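Local structure of N-acetyl-beta-D glucosaminidase (Rhizomucor miehei CAU432, 4ZM6) at residues A[95-100]-A[112-117]; A[164-169]-A[176-181]; A[215-218]-A[224-227]. The protein probably hydrolyses terminal N-acetyl-beta-D-glucosamine residues with a family 3 glycoside hydrolase region, and binds acetyl-CoA in a GCN5-related glucosamine N-acetyltransferase region. All blocks are in the same frame, centred on the assembly; numbering follows the deposited sequence.

Contact 1. Residues A[95-100]-A[112-117]; sequences YLPGNM and RNVAMA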
loop_
_atom_site.group_PDB
_atom_site.type_symbol
_atom_site.label_atom_id
_atom_site.label_comp_id
_atom_site.label_asym_id
_atom_site.label_seq_id
_atom_site.Cartn_x
_atom_site.Cartn_y
_atom_site.Cartn_z
ATOM N N TYR A 95 4.028 -25.812 -24.717
ATOM C CA TYR A 95 3.733 -25.918 -23.288
ATOM C C TYR A 95 4.563 -24.881 -22.534
ATOM O O TYR A 95 5.787 -24.988 -22.468
ATOM C CB TYR A 95 4.074 -27.315 -22.743
ATOM C CG TYR A 95 3.113 -28.407 -23.152
ATOM C CD1 TYR A 95 1.874 -28.528 -22.538
ATOM C CD2 TYR A 95 3.445 -29.326 -24.144
ATOM C CE1 TYR A 95 0.983 -29.522 -22.909
ATOM C CE2 TYR A 95 2.563 -30.324 -24.521
ATOM C CZ TYR A 95 1.332 -30.419 -23.900
ATOM O OH TYR A 95 0.442 -31.405 -24.266
ATOM N N LEU A 96 3.904 -23.875 -21.974
ATOM C CA LEU A 96 4.575 -22.924 -21.090
ATOM C C LEU A 96 3.888 -22.944 -19.724
ATOM O O LEU A 96 2.696 -23.250 -19.634
ATOM C CB LEU A 96 4.561 -21.514 -21.689
ATOM C CG LEU A 96 5.317 -21.361 -23.014
ATOM C CD1 LEU A 96 4.877 -20.096 -23.737
ATOM C CD2 LEU A 96 6.824 -21.373 -22.796
ATOM N N PRO A 97 4.639 -22.626 -18.656
ATOM C CA PRO A 97 4.136 -22.738 -17.282
ATOM C C PRO A 97 2.770 -22.097 -17.042
ATOM O O PRO A 97 2.558 -20.940 -17.401
ATOM C CB PRO A 97 5.203 -22.015 -16.465
ATOM C CG PRO A 97 6.452 -22.196 -17.247
ATOM C CD PRO A 97 6.036 -22.155 -18.688
ATOM N N GLY A 98 1.859 -22.862 -16.445
ATOM C CA GLY A 98 0.568 -22.347 -15.998
ATOM C C GLY A 98 0.711 -21.546 -14.724
ATOM O O GLY A 98 1.815 -21.367 -14.210
ATOM N N ASN A 99 -0.411 -21.086 -14.193
ATOM C CA ASN A 99 -0.379 -20.065 -13.155
ATOM C C ASN A 99 0.431 -20.406 -11.895
ATOM O O ASN A 99 1.445 -19.763 -11.645
ATOM C CB ASN A 99 -1.801 -19.593 -12.813
ATOM C CG ASN A 99 -2.325 -18.538 -13.791
ATOM O OD1 ASN A 99 -1.847 -18.419 -14.924
ATOM N ND2 ASN A 99 -3.313 -17.767 -13.352
ATOM N N MET A 100 0.027 -21.397 -11.105
ATOM C CA MET A 100 0.753 -21.660 -9.853
ATOM C C MET A 100 2.218 -22.024 -10.110
ATOM O O MET A 100 3.086 -21.732 -9.289
ATOM C CB MET A 100 0.086 -22.742 -9.000
ATOM C CG MET A 100 0.587 -22.748 -7.557
ATOM S SD MET A 100 -0.357 -23.792 -6.421
ATOM C CE MET A 100 -1.937 -22.954 -6.409
ATOM N N ARG A 112 5.126 -12.542 -17.744
ATOM C CA ARG A 112 4.849 -11.579 -18.812
ATOM C C ARG A 112 5.277 -12.185 -20.132
ATOM O O ARG A 112 4.503 -12.213 -21.088
ATOM C CB ARG A 112 5.594 -10.259 -18.577
ATOM C CG ARG A 112 5.350 -9.185 -19.637
ATOM C CD ARG A 112 6.497 -8.183 -19.698
ATOM N NE ARG A 112 7.750 -8.799 -20.139
ATOM C CZ ARG A 112 8.951 -8.218 -20.086
ATOM N NH1 ARG A 112 9.094 -6.980 -19.617
ATOM N NH2 ARG A 112 10.021 -8.878 -20.510
ATOM N N ASN A 113 6.507 -12.687 -20.160
ATOM C CA ASN A 113 7.051 -13.320 -21.354
ATOM C C ASN A 113 6.236 -14.509 -21.827
ATOM O O ASN A 113 6.026 -14.681 -23.028
ATOM C CB ASN A 113 8.505 -13.725 -21.122
ATOM C CG ASN A 113 9.424 -12.525 -21.024
ATOM O OD1 ASN A 113 9.148 -11.468 -21.601
ATOM N ND2 ASN A 113 10.514 -12.673 -20.290
ATOM N N VAL A 114 5.769 -15.326 -20.890
ATOM C CA VAL A 114 4.918 -16.461 -21.245
ATOM C C VAL A 114 3.678 -15.973 -21.988
ATOM O O VAL A 114 3.327 -16.518 -23.029
ATOM C CB VAL A 114 4.525 -17.288 -20.007
ATOM C CG1 VAL A 114 3.363 -18.217 -20.313
ATOM C CG2 VAL A 114 5.721 -18.091 -19.525
ATOM N N ALA A 115 3.032 -14.938 -21.461
ATOM C CA ALA A 115 1.826 -14.401 -22.074
ATOM C C ALA A 115 2.107 -13.815 -23.465
ATOM O O ALA A 115 1.304 -13.977 -24.386
ATOM C CB ALA A 115 1.194 -13.356 -21.167
ATOM N N MET A 116 3.247 -13.146 -23.612
ATOM C CA MET A 116 3.647 -12.578 -24.895
ATOM C C MET A 116 3.836 -13.689 -25.916
ATOM O O MET A 116 3.300 -13.617 -27.021
ATOM C CB MET A 116 4.953 -11.793 -24.760
ATOM C CG MET A 116 4.843 -10.530 -23.926
ATOM S SD MET A 116 6.446 -9.739 -23.694
ATOM C CE MET A 116 6.555 -8.832 -25.234
ATOM N N ALA A 117 4.601 -14.708 -25.530
ATOM C CA ALA A 117 4.851 -15.879 -26.373
ATOM C C ALA A 117 3.560 -16.578 -26.806
ATOM O O ALA A 117 3.437 -17.012 -27.954
ATOM C CB ALA A 117 5.748 -16.860 -25.640
#

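Contact 2. Residues A[164-169]-A[176-181]; sequences AQVEGY and TSIKHF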
loop_
_atom_site.group_PDB
_atom_site.type_symbol
_atom_site.label_atom_id
_atom_site.label_comp_id
_atom_site.label_asym_id
_atom_site.label_seq_id
_atom_site.Cartn_x
_atom_site.Cartn_y
_atom_site.Cartn_z
ATOM N N ALA A 164 1.099 -8.735 -14.961
ATOM C CA ALA A 164 2.179 -9.052 -15.883
ATOM C C ALA A 164 1.675 -9.789 -17.111
ATOM O O ALA A 164 2.131 -9.525 -18.221
ATOM C CB ALA A 164 3.242 -9.877 -15.179
ATOM N N GLN A 165 0.736 -10.711 -16.904
ATOM C CA GLN A 165 0.203 -11.535 -17.989
ATOM C C GLN A 165 -0.805 -10.767 -18.837
ATOM O O GLN A 165 -0.804 -10.891 -20.059
ATOM C CB GLN A 165 -0.423 -12.821 -17.443
ATOM C CG GLN A 165 0.597 -13.823 -16.921
ATOM C CD GLN A 165 0.180 -15.268 -17.152
ATOM O OE1 GLN A 165 -0.940 -15.667 -16.827
ATOM N NE2 GLN A 165 1.082 -16.059 -17.722
ATOM N N VAL A 166 -1.657 -9.978 -18.188
ATOM C CA VAL A 166 -2.561 -9.073 -18.897
ATOM C C VAL A 166 -1.762 -8.147 -19.822
ATOM O O VAL A 166 -2.127 -7.955 -20.978
ATOM C CB VAL A 166 -3.402 -8.233 -17.917
ATOM C CG1 VAL A 166 -4.145 -7.121 -18.647
ATOM C CG2 VAL A 166 -4.380 -9.126 -17.162
ATOM N N GLU A 167 -0.675 -7.578 -19.310
ATOM C CA GLU A 167 0.262 -6.846 -20.155
ATOM C C GLU A 167 0.725 -7.753 -21.290
ATOM O O GLU A 167 0.490 -7.461 -22.456
ATOM C CB GLU A 167 1.471 -6.330 -19.347
ATOM C CG GLU A 167 2.674 -5.924 -20.198
ATOM C CD GLU A 167 3.717 -5.114 -19.446
ATOM O OE1 GLU A 167 4.809 -4.889 -20.000
ATOM O OE2 GLU A 167 3.460 -4.694 -18.305
ATOM N N GLY A 168 1.360 -8.864 -20.939
ATOM C CA GLY A 168 1.931 -9.778 -21.929
ATOM C C GLY A 168 0.988 -10.145 -23.062
ATOM O O GLY A 168 1.350 -10.043 -24.236
ATOM N N TYR A 169 -0.224 -10.565 -22.708
ATOM C CA TYR A 169 -1.210 -10.990 -23.698
ATOM C C TYR A 169 -1.608 -9.837 -24.596
ATOM O O TYR A 169 -1.583 -9.966 -25.815
ATOM C CB TYR A 169 -2.469 -11.557 -23.026
ATOM C CG TYR A 169 -2.294 -12.917 -22.381
ATOM C CD1 TYR A 169 -1.772 -13.992 -23.095
ATOM C CD2 TYR A 169 -2.684 -13.137 -21.066
ATOM C CE1 TYR A 169 -1.628 -15.240 -22.507
ATOM C CE2 TYR A 169 -2.538 -14.380 -20.467
ATOM C CZ TYR A 169 -2.013 -15.429 -21.189
ATOM O OH TYR A 169 -1.872 -16.662 -20.591
ATOM N N THR A 176 -8.086 -9.678 -23.260
ATOM C CA THR A 176 -8.016 -10.446 -22.014
ATOM C C THR A 176 -9.305 -10.384 -21.200
ATOM O O THR A 176 -10.182 -9.558 -21.445
ATOM C CB THR A 176 -6.839 -9.991 -21.118
ATOM O OG1 THR A 176 -6.953 -8.593 -20.817
ATOM C CG2 THR A 176 -5.508 -10.260 -21.803
ATOM N N SER A 177 -9.397 -11.290 -20.235
ATOM C CA SER A 177 -10.514 -11.350 -19.306
ATOM C C SER A 177 -9.987 -11.860 -17.983
ATOM O O SER A 177 -9.626 -13.031 -17.863
ATOM C CB SER A 177 -11.608 -12.287 -19.812
ATOM O OG SER A 177 -12.163 -11.810 -21.020
ATOM N N ILE A 178 -9.911 -10.971 -16.999
ATOM C CA ILE A 178 -9.528 -11.384 -15.657
ATOM C C ILE A 178 -10.736 -12.066 -15.006
ATOM O O ILE A 178 -11.868 -11.574 -15.105
ATOM C CB ILE A 178 -8.960 -10.222 -14.804
ATOM C CG1 ILE A 178 -9.889 -9.011 -14.779
ATOM C CG2 ILE A 178 -7.604 -9.801 -15.343
ATOM C CD1 ILE A 178 -9.584 -8.053 -13.655
ATOM N N LYS A 179 -10.492 -13.211 -14.374
ATOM C CA LYS A 179 -11.565 -14.040 -13.839
ATOM C C LYS A 179 -11.127 -14.750 -12.568
ATOM O O LYS A 179 -9.931 -14.919 -12.357
ATOM C CB LYS A 179 -11.984 -15.071 -14.885
ATOM C CG LYS A 179 -10.832 -15.752 -15.603
ATOM C CD LYS A 179 -11.257 -17.099 -16.175
ATOM C CE LYS A 179 -10.498 -17.436 -17.447
ATOM N NZ LYS A 179 -10.487 -18.893 -17.755
ATOM N N HIS A 180 -12.061 -15.190 -11.720
ATOM C CA HIS A 180 -13.509 -15.102 -11.927
ATOM C C HIS A 180 -14.088 -14.164 -10.891
ATOM O O HIS A 180 -14.118 -14.494 -9.702
ATOM C CB HIS A 180 -14.154 -16.478 -11.753
ATOM C CG HIS A 180 -13.568 -17.536 -12.627
ATOM N ND1 HIS A 180 -14.136 -17.913 -13.824
ATOM C CD2 HIS A 180 -12.456 -18.291 -12.484
ATOM C CE1 HIS A 180 -13.403 -18.863 -14.376
ATOM N NE2 HIS A 180 -12.377 -19.109 -13.584
ATOM N N PHE A 181 -14.550 -13.001 -11.333
ATOM C CA PHE A 181 -15.029 -11.979 -10.412
ATOM C C PHE A 181 -16.242 -12.510 -9.654
ATOM O O PHE A 181 -17.115 -13.129 -10.263
ATOM C CB PHE A 181 -15.393 -10.706 -11.182
ATOM C CG PHE A 181 -15.642 -9.515 -10.304
ATOM C CD1 PHE A 181 -14.586 -8.721 -9.873
ATOM C CD2 PHE A 181 -16.930 -9.186 -9.907
ATOM C CE1 PHE A 181 -14.807 -7.618 -9.062
ATOM C CE2 PHE A 181 -17.162 -8.085 -9.100
ATOM C CZ PHE A 181 -16.098 -7.299 -8.676
#

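Contact 3. Residues A[215-218]-A[224-227]; sequences KALE and CPTS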
loop_
_atom_site.group_PDB
_atom_site.type_symbol
_atom_site.label_atom_id
_atom_site.label_comp_id
_atom_site.label_asym_id
_atom_site.label_seq_id
_atom_site.Cartn_x
_atom_site.Cartn_y
_atom_site.Cartn_z
ATOM N N LYS A 215 -6.210 -4.168 -8.231
ATOM C CA LYS A 215 -4.906 -3.770 -8.735
ATOM C C LYS A 215 -4.866 -3.762 -10.265
ATOM O O LYS A 215 -4.246 -2.887 -10.863
ATOM C CB LYS A 215 -3.814 -4.670 -8.155
ATOM C CG LYS A 215 -2.397 -4.215 -8.478
ATOM C CD LYS A 215 -1.438 -4.450 -7.314
ATOM C CE LYS A 215 0.018 -4.498 -7.765
ATOM N NZ LYS A 215 0.456 -5.845 -8.238
ATOM N N ALA A 216 -5.544 -4.719 -10.889
ATOM C CA ALA A 216 -5.610 -4.787 -12.347
ATOM C C ALA A 216 -6.394 -3.609 -12.911
ATOM O O ALA A 216 -5.926 -2.926 -13.824
ATOM C CB ALA A 216 -6.234 -6.102 -12.786
ATOM N N LEU A 217 -7.576 -3.361 -12.354
ATOM C CA LEU A 217 -8.417 -2.244 -12.796
ATOM C C LEU A 217 -7.710 -0.890 -12.675
ATOM O O LEU A 217 -7.907 -0.012 -13.511
ATOM C CB LEU A 217 -9.728 -2.205 -12.004
ATOM C CG LEU A 217 -10.667 -3.414 -12.126
ATOM C CD1 LEU A 217 -11.975 -3.150 -11.389
ATOM C CD2 LEU A 217 -10.925 -3.773 -13.582
ATOM N N GLU A 218 -6.884 -0.736 -11.643
ATOM C CA GLU A 218 -6.148 0.509 -11.409
ATOM C C GLU A 218 -4.825 0.623 -12.181
ATOM O O GLU A 218 -4.158 1.652 -12.099
ATOM C CB GLU A 218 -5.861 0.674 -9.916
ATOM C CG GLU A 218 -7.087 0.997 -9.079
ATOM C CD GLU A 218 -6.745 1.253 -7.623
ATOM O OE1 GLU A 218 -7.597 1.806 -6.895
ATOM O OE2 GLU A 218 -5.621 0.898 -7.208
ATOM N N CYS A 224 -3.732 -2.825 -17.712
ATOM C CA CYS A 224 -5.139 -2.818 -17.320
ATOM C C CYS A 224 -5.914 -3.694 -18.296
ATOM O O CYS A 224 -5.751 -3.546 -19.510
ATOM C CB CYS A 224 -5.708 -1.402 -17.327
ATOM S SG CYS A 224 -7.462 -1.317 -16.885
ATOM N N PRO A 225 -6.753 -4.611 -17.779
ATOM C CA PRO A 225 -7.417 -5.557 -18.671
ATOM C C PRO A 225 -8.548 -4.915 -19.460
ATOM O O PRO A 225 -9.110 -3.905 -19.033
ATOM C CB PRO A 225 -7.952 -6.623 -17.718
ATOM C CG PRO A 225 -8.182 -5.899 -16.443
ATOM C CD PRO A 225 -7.154 -4.808 -16.374
ATOM N N THR A 226 -8.889 -5.529 -20.587
ATOM C CA THR A 226 -9.859 -4.977 -21.522
ATOM C C THR A 226 -11.249 -5.539 -21.264
ATOM O O THR A 226 -12.237 -4.964 -21.720
ATOM C CB THR A 226 -9.454 -5.253 -22.982
ATOM O OG1 THR A 226 -9.081 -6.628 -23.138
ATOM C CG2 THR A 226 -8.290 -4.368 -23.385
ATOM N N SER A 227 -11.321 -6.660 -20.545
ATOM C CA SER A 227 -12.593 -7.202 -20.079
ATOM C C SER A 227 -12.459 -7.892 -18.717
ATOM O O SER A 227 -11.360 -8.253 -18.287
ATOM C CB SER A 227 -13.175 -8.181 -21.106
ATOM O OG SER A 227 -12.636 -9.482 -20.951
#

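Contact 1. Residues A[95-100]-A[112-117]
Leu-96 meets Val-114 and Ala-117 in the layer of helices around the TIM barrel of the family 3 hydrolase, where the loop leading into helix 99-105 lies against helix 108-125. Its CB sits 3.8 Å from CG1 of Val-114. Beyond it the isobutyl group reaches along the helix by one turn: CG stands beside the backbone N (chi1 -63°), and CD1 comes to 3.9 Å from CB of Ala-117. Val-114 and Ala-117 are three residues apart, so both face the loop from the same side of their helix. Pro-97 follows with a looser contact, its ring CD lying 4.2 Å from CG2 of Val-114 and its carbonyl O 4.1 Å from CG1 of the same valine. CG1 thus meets both Leu-96 and the proline carbonyl, while CG2 meets the proline ring. No hydrogen bond joins the segments, and all four touching residues are buried. Helix 357-368 closes over the same patch, with Ser-364 on Leu-96, Tyr-368 on Pro-97, Leu-367 on Val-114 and His-360 on Ala-117. Gly-98 then occupies the N-cap position of helix 99-105, and its N is hydrogen-bonded to OE2 of Glu-500.

Contact 2. Residues A[164-169]-A[176-181]
Val-166 straddles Thr-176 and Ile-178 with its two methyls, each given to a different partner. CG1 is 3.8 Å from OG1 of Thr-176, whereas CG2 meets CG2 of Ile-178 at 3.8 Å, methyl to methyl. The valine and threonine side chains cross at about a right angle. Thr-176 turns its branches to opposite uses: OG1 stands between the backbone N and the carbonyl carbon (chi1 58°), next to the valine, while CG2 swings toward Tyr-169. There it touches CB of the tyrosine at 3.5 Å and lies 4.1 Å from ring atom CD2, so the methyl packs at the root of the aromatic side chain. In Ile-178 it is CG1 that takes the place between N and carbonyl carbon (chi1 52°), leaving CG2 as the branch that meets Val-166. Packing alone holds the segments together: no hydrogen bond crosses, and OG1 of Thr-176 meets the valine methyl only by van der Waals contact. All four residues are buried.

Further along the strand, Lys-179 sends NZ into salt bridges with Asp-80 and Glu-82, and the peptide bond before His-180 is cis, at a bend in the strand. Lys-179, His-180 and Phe-181 open the Lys-His-Phe-Pro-Gly-His-Gly motif characteristic of family 3 N-acetylglucosaminidases. In the TIM barrel, helix 155-171 packs on the strand that follows it and lies along helix 108-125, where Tyr-169 rests on Ala-115 and Ile-118; strand 178-181 runs parallel to strand 227-230, with backbone hydrogen bonds from Ile-178 and Phe-181 to Met-229.

Contact 3. Residues A[215-218]-A[224-227]
Ala-216 and Pro-225 make the heart of this contact, where the last turn of helix 211-217 rests on the loop returning toward strand 227-230. The proline ring lies against both the side chain and the carbonyl of the alanine: CD is 3.9 Å from CB of Ala-216 and 3.4 Å from its O. The same carbonyl O faces Cys-224, whose CA approaches it at 3.6 Å in a CA-H...O contact with an angle of 151° at the hydrogen. No conventional hydrogen bond crosses the segments. Pro-225, for its part, has no N-H to offer. Cys-224 carries its sulfur anti to the backbone N (chi1 179°), which brings SG to 3.6 Å from the carbonyl O of Leu-217. Leu-217 itself begins by pointing away from the loop, yet its side chain bends back far enough for CD2 to stand 4.5 Å from CG of Pro-225, a marginal contact.

In the next shell, Ile-178 touches both Ala-216 and Pro-225, and Val-166 and Thr-176 also pack on the proline. Leu-217 leans on Phe-259 and Tyr-261. One residue further on, Thr-226 OG1 is hydrogen-bonded to the backbone N of Thr-176, which ties the loop to the chain just before strand 178-181. This is the turn of an alpha-to-beta connection in the barrel: helix 211-217 packs outside strand 178-181, helix 155-171 lies alongside, helix 323-340 meets Thr-226, and the chain passes into strand 227-230.

The three contacts follow one another in sequence within the family 3 hydrolase region. Contacts 1 and 2, with centres 12 Å apart, are joined by helix-helix packing, CB of Ala-115 lying 3.4 Å from O of Gln-165. Contacts 2 and 3 are closer, their centres 8 Å apart: CG1 of Val-166 comes to 3.6 Å from CA of Pro-225, so this valine serves both. Contacts 1 and 3 do not touch, their nearest atoms being about 11 Å apart. Contact 1 lies nearest the acetyl-CoA site without touching it: the side chain of Pro-97 is about 12 Å from that of Arg-520, and that of Leu-96 about 12 Å from that of Lys-676, both acetyl-CoA-binding residues. Contacts 2 and 3 lie away from it.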